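Local coordinates for protein probable thiol peroxidase (PDB 1Y25) that probably reduces hydrogen peroxide and organic hydroperoxides to water and alcohols at the expense of thioredoxin, helping to protect the cell against oxidative stress, at residues V64-E69 and P154-A159. The protein carries 1 engineered substitution. Numbering follows the deposited sequence.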
ATOM      1  N   VAL A  64      14.856 -17.443  -9.970  1.00 23.12           N
ATOM      2  CA  VAL A  64      15.668 -16.535 -10.770  1.00 23.13           C
ATOM      3  C   VAL A  64      15.853 -17.044 -12.181  1.00 23.88           C
ATOM      4  O   VAL A  64      15.626 -16.309 -13.123  1.00 23.16           O
ATOM      5  CB  VAL A  64      17.021 -16.274 -10.126  1.00 23.01           C
ATOM      6  CG1 VAL A  64      17.918 -15.488 -11.071  1.00 26.00           C
ATOM      7  CG2 VAL A  64      16.872 -15.553  -8.680  1.00 22.85           C
ATOM      8  N   ARG A  65      16.241 -18.328 -12.317  1.00 23.72           N
ATOM      9  CA  ARG A  65      16.376 -18.945 -13.619  1.00 22.81           C
ATOM     10  C   ARG A  65      15.031 -18.912 -14.388  1.00 22.42           C
ATOM     11  O   ARG A  65      15.009 -18.691 -15.603  1.00 21.21           O
ATOM     12  CB  ARG A  65      16.864 -20.374 -13.488  1.00 22.66           C
ATOM     13  CG  ARG A  65      18.165 -20.487 -12.754  1.00 20.86           C
ATOM     14  CD  ARG A  65      18.626 -21.878 -12.811  1.00 24.12           C
ATOM     15  NE  ARG A  65      19.729 -22.046 -11.915  1.00 25.89           N
ATOM     16  CZ  ARG A  65      19.723 -22.710 -10.759  1.00 22.30           C
ATOM     17  NH1 ARG A  65      18.658 -23.373 -10.322  1.00 20.30           N
ATOM     18  NH2 ARG A  65      20.855 -22.748 -10.075  1.00 17.49           N
ATOM     19  N   THR A  66      13.926 -19.178 -13.709  1.00 22.13           N
ATOM     20  CA  THR A  66      12.619 -19.261 -14.386  1.00 22.63           C
ATOM     21  C   THR A  66      12.145 -17.874 -14.832  1.00 22.91           C
ATOM     22  O   THR A  66      11.622 -17.719 -15.932  1.00 23.93           O
ATOM     23  CB  THR A  66      11.584 -19.909 -13.455  1.00 23.50           C
ATOM     24  OG1 THR A  66      12.028 -21.234 -13.078  1.00 24.62           O
ATOM     25  CG2 THR A  66      10.196 -19.955 -14.098  1.00 21.38           C
ATOM     26  N   PHE A  67      12.258 -16.868 -13.968  1.00 23.40           N
ATOM     27  CA  PHE A  67      11.959 -15.473 -14.404  1.00 23.94           C
ATOM     28  C   PHE A  67      12.873 -14.950 -15.528  1.00 25.23           C
ATOM     29  O   PHE A  67      12.414 -14.295 -16.447  1.00 24.21           O
ATOM     30  CB  PHE A  67      11.934 -14.533 -13.224  1.00 24.47           C
ATOM     31  CG  PHE A  67      10.632 -14.588 -12.417  1.00 24.32           C
ATOM     32  CD1 PHE A  67       9.393 -14.274 -13.005  1.00 25.94           C
ATOM     33  CD2 PHE A  67      10.657 -14.893 -11.069  1.00 29.65           C
ATOM     34  CE1 PHE A  67       8.195 -14.297 -12.243  1.00 24.38           C
ATOM     35  CE2 PHE A  67       9.487 -14.913 -10.291  1.00 21.49           C
ATOM     36  CZ  PHE A  67       8.279 -14.618 -10.871  1.00 25.90           C
ATOM     37  N   ASP A  68      14.136 -15.319 -15.506  1.00 25.93           N
ATOM     38  CA  ASP A  68      15.050 -14.921 -16.544  1.00 27.24           C
ATOM     39  C   ASP A  68      14.609 -15.409 -17.891  1.00 29.65           C
ATOM     40  O   ASP A  68      14.605 -14.645 -18.860  1.00 29.92           O
ATOM     41  CB  ASP A  68      16.451 -15.458 -16.276  1.00 27.04           C
ATOM     42  CG  ASP A  68      17.486 -14.823 -17.183  1.00 26.00           C
ATOM     43  OD1 ASP A  68      17.677 -13.605 -16.988  1.00 28.39           O
ATOM     44  OD2 ASP A  68      18.093 -15.515 -18.049  1.00 29.93           O
ATOM     45  N   GLU A  69      14.296 -16.691 -17.942  1.00 32.92           N
ATOM     46  CA  GLU A  69      13.854 -17.364 -19.126  1.00 35.45           C
ATOM     47  C   GLU A  69      12.576 -16.681 -19.697  1.00 36.92           C
ATOM     48  O   GLU A  69      12.510 -16.347 -20.856  1.00 37.48           O
ATOM     49  CB  GLU A  69      13.708 -18.839 -18.741  1.00 35.68           C
ATOM     50  CG  GLU A  69      13.157 -19.774 -19.802  1.00 39.03           C
ATOM     51  CD  GLU A  69      11.614 -20.031 -19.637  1.00 47.12           C
ATOM     52  OE1 GLU A  69      11.086 -19.982 -18.447  1.00 53.59           O
ATOM     53  OE2 GLU A  69      10.952 -20.280 -20.692  1.00 47.46           O
ATOM     54  N   PRO A 154       7.348 -19.513  -6.254  1.00 23.01           N
ATOM     55  CA  PRO A 154       6.280 -18.591  -6.476  1.00 23.57           C
ATOM     56  C   PRO A 154       5.427 -18.938  -7.713  1.00 22.65           C
ATOM     57  O   PRO A 154       5.773 -19.772  -8.579  1.00 18.26           O
ATOM     58  CB  PRO A 154       6.982 -17.249  -6.650  1.00 25.15           C
ATOM     59  CG  PRO A 154       8.355 -17.595  -7.080  1.00 23.81           C
ATOM     60  CD  PRO A 154       8.656 -18.992  -6.659  1.00 22.01           C
ATOM     61  N   ASN A 155       4.266 -18.317  -7.739  1.00 23.76           N
ATOM     62  CA  ASN A 155       3.379 -18.456  -8.858  1.00 26.01           C
ATOM     63  C   ASN A 155       3.861 -17.532  -9.990  1.00 27.20           C
ATOM     64  O   ASN A 155       3.496 -16.325 -10.052  1.00 29.62           O
ATOM     65  CB  ASN A 155       1.918 -18.125  -8.407  1.00 26.70           C
ATOM     66  CG  ASN A 155       0.886 -18.487  -9.438  1.00 23.08           C
ATOM     67  OD1 ASN A 155       1.129 -18.493 -10.657  1.00 26.24           O
ATOM     68  ND2 ASN A 155      -0.277 -18.767  -8.966  1.00 26.42           N
ATOM     69  N   TYR A 156       4.680 -18.072 -10.875  1.00 27.09           N
ATOM     70  CA  TYR A 156       5.194 -17.281 -12.016  1.00 26.30           C
ATOM     71  C   TYR A 156       4.044 -16.750 -12.914  1.00 26.14           C
ATOM     72  O   TYR A 156       4.005 -15.576 -13.274  1.00 25.42           O
ATOM     73  CB  TYR A 156       6.193 -18.096 -12.881  1.00 24.79           C
ATOM     74  CG  TYR A 156       7.290 -18.758 -12.063  1.00 23.30           C
ATOM     75  CD1 TYR A 156       7.226 -20.103 -11.789  1.00 19.92           C
ATOM     76  CD2 TYR A 156       8.406 -18.008 -11.534  1.00 20.67           C
ATOM     77  CE1 TYR A 156       8.232 -20.727 -10.941  1.00 20.52           C
ATOM     78  CE2 TYR A 156       9.411 -18.656 -10.812  1.00 19.67           C
ATOM     79  CZ  TYR A 156       9.271 -19.996 -10.468  1.00 20.89           C
ATOM     80  OH  TYR A 156      10.206 -20.659  -9.731  1.00 21.99           O
ATOM     81  N   GLU A 157       3.141 -17.628 -13.282  1.00 25.84           N
ATOM     82  CA  GLU A 157       2.159 -17.277 -14.294  1.00 27.26           C
ATOM     83  C   GLU A 157       1.316 -16.090 -13.897  1.00 27.10           C
ATOM     84  O   GLU A 157       1.088 -15.199 -14.737  1.00 27.70           O
ATOM     85  CB  GLU A 157       1.234 -18.450 -14.640  1.00 27.45           C
ATOM     86  CG  GLU A 157       1.942 -19.696 -15.226  1.00 34.12           C
ATOM     87  CD  GLU A 157       2.621 -19.484 -16.606  1.00 40.89           C
ATOM     88  OE1 GLU A 157       2.518 -18.393 -17.244  1.00 44.78           O
ATOM     89  OE2 GLU A 157       3.250 -20.462 -17.063  1.00 46.84           O
ATOM     90  N   ALA A 158       0.817 -16.125 -12.640  1.00 25.60           N
ATOM     91  CA  ALA A 158      -0.062 -15.090 -12.100  1.00 25.83           C
ATOM     92  C   ALA A 158       0.699 -13.778 -11.923  1.00 25.41           C
ATOM     93  O   ALA A 158       0.210 -12.709 -12.271  1.00 25.08           O
ATOM     94  CB  ALA A 158      -0.676 -15.546 -10.808  1.00 24.27           C
ATOM     95  N   ALA A 159       1.940 -13.872 -11.468  1.00 26.66           N
ATOM     96  CA  ALA A 159       2.820 -12.702 -11.417  1.00 26.06           C
ATOM     97  C   ALA A 159       3.051 -12.154 -12.812  1.00 26.58           C
ATOM     98  O   ALA A 159       2.919 -10.944 -13.057  1.00 26.19           O
ATOM     99  CB  ALA A 159       4.097 -13.061 -10.775  1.00 27.62           C
TER
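The backbones come nearest at Phe67 and Tyr156, whose CA atoms are 7.4 Å apart: a mid-helix turn, 64-69, faces the loop and first turn of helix 156-163. Asn155 caps the start of that second helix, its OD1 accepting from Ala158 N (3.1 Å), the donor standing above the carbonyl plane. Tyr156, in the first turn, directs its ring toward helix 58-74. With its CG anti to the carbonyl carbon (chi1 -50°), the ring presents one edge to Phe67 and one face to Thr66. The aromatic pair is T-shaped: Tyr156 CD2 comes down on the face of Phe67, 3.5 Å from Phe67 CZ, with the planes at 71°. Thr66 adds a CH-pi contact, its CG2 lying 3.5 Å from the Tyr156 centroid and almost exactly on the ring normal. Ala159 CB lies loosely at the edge of the Phe67 ring, 4.5 Å from Phe67 CZ, and Pro154 CG approaches Phe67 CE2 at 4.3 Å. Phe67 also touches Leu48 and Ile132 of the central sheet, so the contact joins two helices and the sheet they pack on, as in the thioredoxin fold of peroxiredoxins. The Pro154 side chain is about 8 Å from that of Ser60, the engineered replacement of the predicted sulfenic acid-forming cysteine. Hydroxyls turn elsewhere: Thr66 OG1 bonds to Thr62 O and Tyr156 OH to Glu153 OE1. With no hydrogen bond between the segments, aromatic and methyl packing joins the helices here; Thr66 CG2 and the Phe67 face probably limit rotation of the tyrosine ring, whose other face lies against Pro154 O of its own segment.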